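Local coordinates for cysteine desulfurase (Fervidobacterium islandicum, PDB 6A6E), which probably uses pyridoxal-5'-phosphate to take sulfur from cysteine, as SufS-type desulfurases do, leaving alanine and a persulfide for iron-sulfur cluster assembly, at residues 94-98 / 249-253. Numbering follows the deposited sequence.
Sequences SEEII and KKALL
The carboxylate of Glu96 accepts a hydrogen bond from the backbone N-H of Lys250, the first residue of helix 250-253. Glu96 OE2 lies 2.8 Å from Lys250 N, with an N-H...O angle of 152°, and is approached on its anti side, 17° out of the carboxylate plane. The other oxygen, OE1, takes the backbone N-H of Ser93, so each carboxylate oxygen of this buried side chain has a backbone donor. With CG beside its own backbone N (chi1 -59°) and the chain extended beyond, Glu96 reaches the helix start and crosses the Lys250 side chain at about a right angle. Glu95 meets the same lysine farther out: its carboxylate lies against the aliphatic CD and CE, while Glu95 OE1 stays 4.2 Å from Lys250 NZ, beyond salt-bridge range. That ammonium pairs instead with Glu254, and Lys249 NZ with Asp226 and Asp228. On the apolar side, Leu253 CD1 lies 3.9 Å from Glu96 CA, and Leu253 CD2 meets Ile98 CD1 tip to tip at 3.7 Å. Losing the Glu96 carboxylate to an alanine is likely to leave the N-H groups of Lys250 and Ser93 without this acceptor. The contact thus links strand 97-100, outermost in its sheet within this chain, to the short helix after its antiparallel neighbour 244-248, through a carboxylate that satisfies a first-turn N-H and whose charge probably suits the helix N-terminus.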
ATOM      1  N   SER A  94      10.899 -18.191  -1.408  1.00 21.22           N
ATOM      2  CA  SER A  94      10.690 -16.800  -1.867  1.00 21.40           C
ATOM      3  C   SER A  94       9.510 -16.626  -2.828  1.00 21.98           C
ATOM      4  O   SER A  94       8.848 -15.603  -2.734  1.00 23.16           O
ATOM      5  CB  SER A  94      11.966 -16.214  -2.478  1.00 24.19           C
ATOM      6  OG  SER A  94      12.287 -16.801  -3.734  1.00 23.80           O
ATOM      7  N   GLU A  95       9.192 -17.621  -3.660  1.00 18.92           N
ATOM      8  CA  GLU A  95       8.065 -17.495  -4.586  1.00 23.86           C
ATOM      9  C   GLU A  95       6.686 -17.650  -3.895  1.00 19.59           C
ATOM     10  O   GLU A  95       5.686 -17.450  -4.514  1.00 20.92           O
ATOM     11  CB  GLU A  95       8.219 -18.447  -5.822  1.00 29.02           C
ATOM     12  CG  GLU A  95       7.652 -19.843  -5.631  1.00 33.46           C
ATOM     13  CD  GLU A  95       8.246 -20.902  -6.604  1.00 47.90           C
ATOM     14  OE1 GLU A  95       7.731 -21.037  -7.763  1.00 47.73           O
ATOM     15  OE2 GLU A  95       9.197 -21.661  -6.197  1.00 50.56           O
ATOM     16  N   GLU A  96       6.680 -18.009  -2.598  1.00 18.12           N
ATOM     17  CA  GLU A  96       5.480 -18.091  -1.780  1.00 18.00           C
ATOM     18  C   GLU A  96       5.169 -16.805  -0.975  1.00 17.39           C
ATOM     19  O   GLU A  96       4.155 -16.746  -0.231  1.00 16.54           O
ATOM     20  CB  GLU A  96       5.622 -19.310  -0.805  1.00 18.95           C
ATOM     21  CG  GLU A  96       5.826 -20.617  -1.561  1.00 20.72           C
ATOM     22  CD  GLU A  96       5.977 -21.843  -0.648  1.00 21.33           C
ATOM     23  OE1 GLU A  96       6.756 -21.789   0.332  1.00 22.07           O
ATOM     24  OE2 GLU A  96       5.268 -22.827  -0.920  1.00 19.47           O
ATOM     25  N   ILE A  97       6.053 -15.823  -1.088  1.00 16.31           N
ATOM     26  CA  ILE A  97       5.893 -14.544  -0.423  1.00 15.56           C
ATOM     27  C   ILE A  97       5.414 -13.479  -1.431  1.00 16.61           C
ATOM     28  O   ILE A  97       6.106 -13.176  -2.438  1.00 16.32           O
ATOM     29  CB  ILE A  97       7.206 -14.139   0.158  1.00 15.18           C
ATOM     30  CG1 ILE A  97       7.670 -15.177   1.212  1.00 15.93           C
ATOM     31  CG2 ILE A  97       7.150 -12.784   0.851  1.00 15.69           C
ATOM     32  CD1 ILE A  97       6.695 -15.453   2.365  1.00 15.10           C
ATOM     33  N   ILE A  98       4.232 -12.929  -1.151  1.00 14.63           N
ATOM     34  CA  ILE A  98       3.662 -11.845  -1.896  1.00 16.27           C
ATOM     35  C   ILE A  98       3.583 -10.608  -1.040  1.00 15.61           C
ATOM     36  O   ILE A  98       3.089 -10.682   0.070  1.00 15.68           O
ATOM     37  CB  ILE A  98       2.278 -12.250  -2.341  1.00 17.76           C
ATOM     38  CG1 ILE A  98       2.455 -13.553  -3.177  1.00 19.59           C
ATOM     39  CG2 ILE A  98       1.640 -11.152  -3.152  1.00 16.96           C
ATOM     40  CD1 ILE A  98       1.188 -14.325  -3.179  1.00 23.26           C
ATOM     41  N   LYS A 249       1.079 -21.514   0.159  1.00 18.84           N
ATOM     42  CA  LYS A 249       1.625 -22.721  -0.476  1.00 21.14           C
ATOM     43  C   LYS A 249       1.712 -22.591  -1.953  1.00 19.70           C
ATOM     44  O   LYS A 249       0.730 -22.261  -2.598  1.00 21.80           O
ATOM     45  CB  LYS A 249       0.762 -23.954  -0.167  1.00 22.49           C
ATOM     46  CG  LYS A 249       0.882 -24.393   1.265  1.00 23.94           C
ATOM     47  CD  LYS A 249       0.260 -25.778   1.480  1.00 27.52           C
ATOM     48  CE  LYS A 249       0.526 -26.228   2.911  1.00 31.63           C
ATOM     49  NZ  LYS A 249      -0.524 -27.180   3.309  1.00 40.39           N
ATOM     50  N   LYS A 250       2.896 -22.843  -2.490  1.00 22.26           N
ATOM     51  CA  LYS A 250       3.151 -22.697  -3.927  1.00 22.84           C
ATOM     52  C   LYS A 250       2.101 -23.406  -4.775  1.00 22.48           C
ATOM     53  O   LYS A 250       1.523 -22.847  -5.721  1.00 19.90           O
ATOM     54  CB  LYS A 250       4.514 -23.275  -4.195  1.00 28.57           C
ATOM     55  CG  LYS A 250       4.916 -23.264  -5.644  1.00 34.96           C
ATOM     56  CD  LYS A 250       6.341 -23.734  -5.787  1.00 42.85           C
ATOM     57  CE  LYS A 250       6.746 -23.746  -7.253  1.00 50.21           C
ATOM     58  NZ  LYS A 250       6.543 -25.109  -7.796  1.00 58.84           N
ATOM     59  N   ALA A 251       1.772 -24.650  -4.420  1.00 24.97           N
ATOM     60  CA  ALA A 251       0.784 -25.433  -5.201  1.00 23.33           C
ATOM     61  C   ALA A 251      -0.563 -24.791  -5.191  1.00 24.21           C
ATOM     62  O   ALA A 251      -1.340 -24.950  -6.136  1.00 23.99           O
ATOM     63  CB  ALA A 251       0.658 -26.874  -4.632  1.00 27.64           C
ATOM     64  N   LEU A 252      -0.914 -24.087  -4.109  1.00 25.56           N
ATOM     65  CA  LEU A 252      -2.220 -23.431  -4.092  1.00 26.78           C
ATOM     66  C   LEU A 252      -2.192 -22.094  -4.856  1.00 24.74           C
ATOM     67  O   LEU A 252      -3.145 -21.770  -5.566  1.00 24.05           O
ATOM     68  CB  LEU A 252      -2.730 -23.185  -2.691  1.00 29.06           C
ATOM     69  CG  LEU A 252      -2.836 -24.417  -1.808  1.00 34.94           C
ATOM     70  CD1 LEU A 252      -3.124 -24.006  -0.388  1.00 34.39           C
ATOM     71  CD2 LEU A 252      -3.918 -25.388  -2.281  1.00 36.73           C
ATOM     72  N   LEU A 253      -1.149 -21.303  -4.652  1.00 24.55           N
ATOM     73  CA  LEU A 253      -1.000 -20.024  -5.344  1.00 23.77           C
ATOM     74  C   LEU A 253      -1.023 -20.243  -6.853  1.00 27.45           C
ATOM     75  O   LEU A 253      -1.546 -19.411  -7.583  1.00 24.56           O
ATOM     76  CB  LEU A 253       0.336 -19.386  -4.992  1.00 24.62           C
ATOM     77  CG  LEU A 253       0.472 -18.748  -3.607  1.00 24.61           C
ATOM     78  CD1 LEU A 253       1.890 -18.304  -3.401  1.00 24.86           C
ATOM     79  CD2 LEU A 253      -0.502 -17.602  -3.392  1.00 25.93           C
TER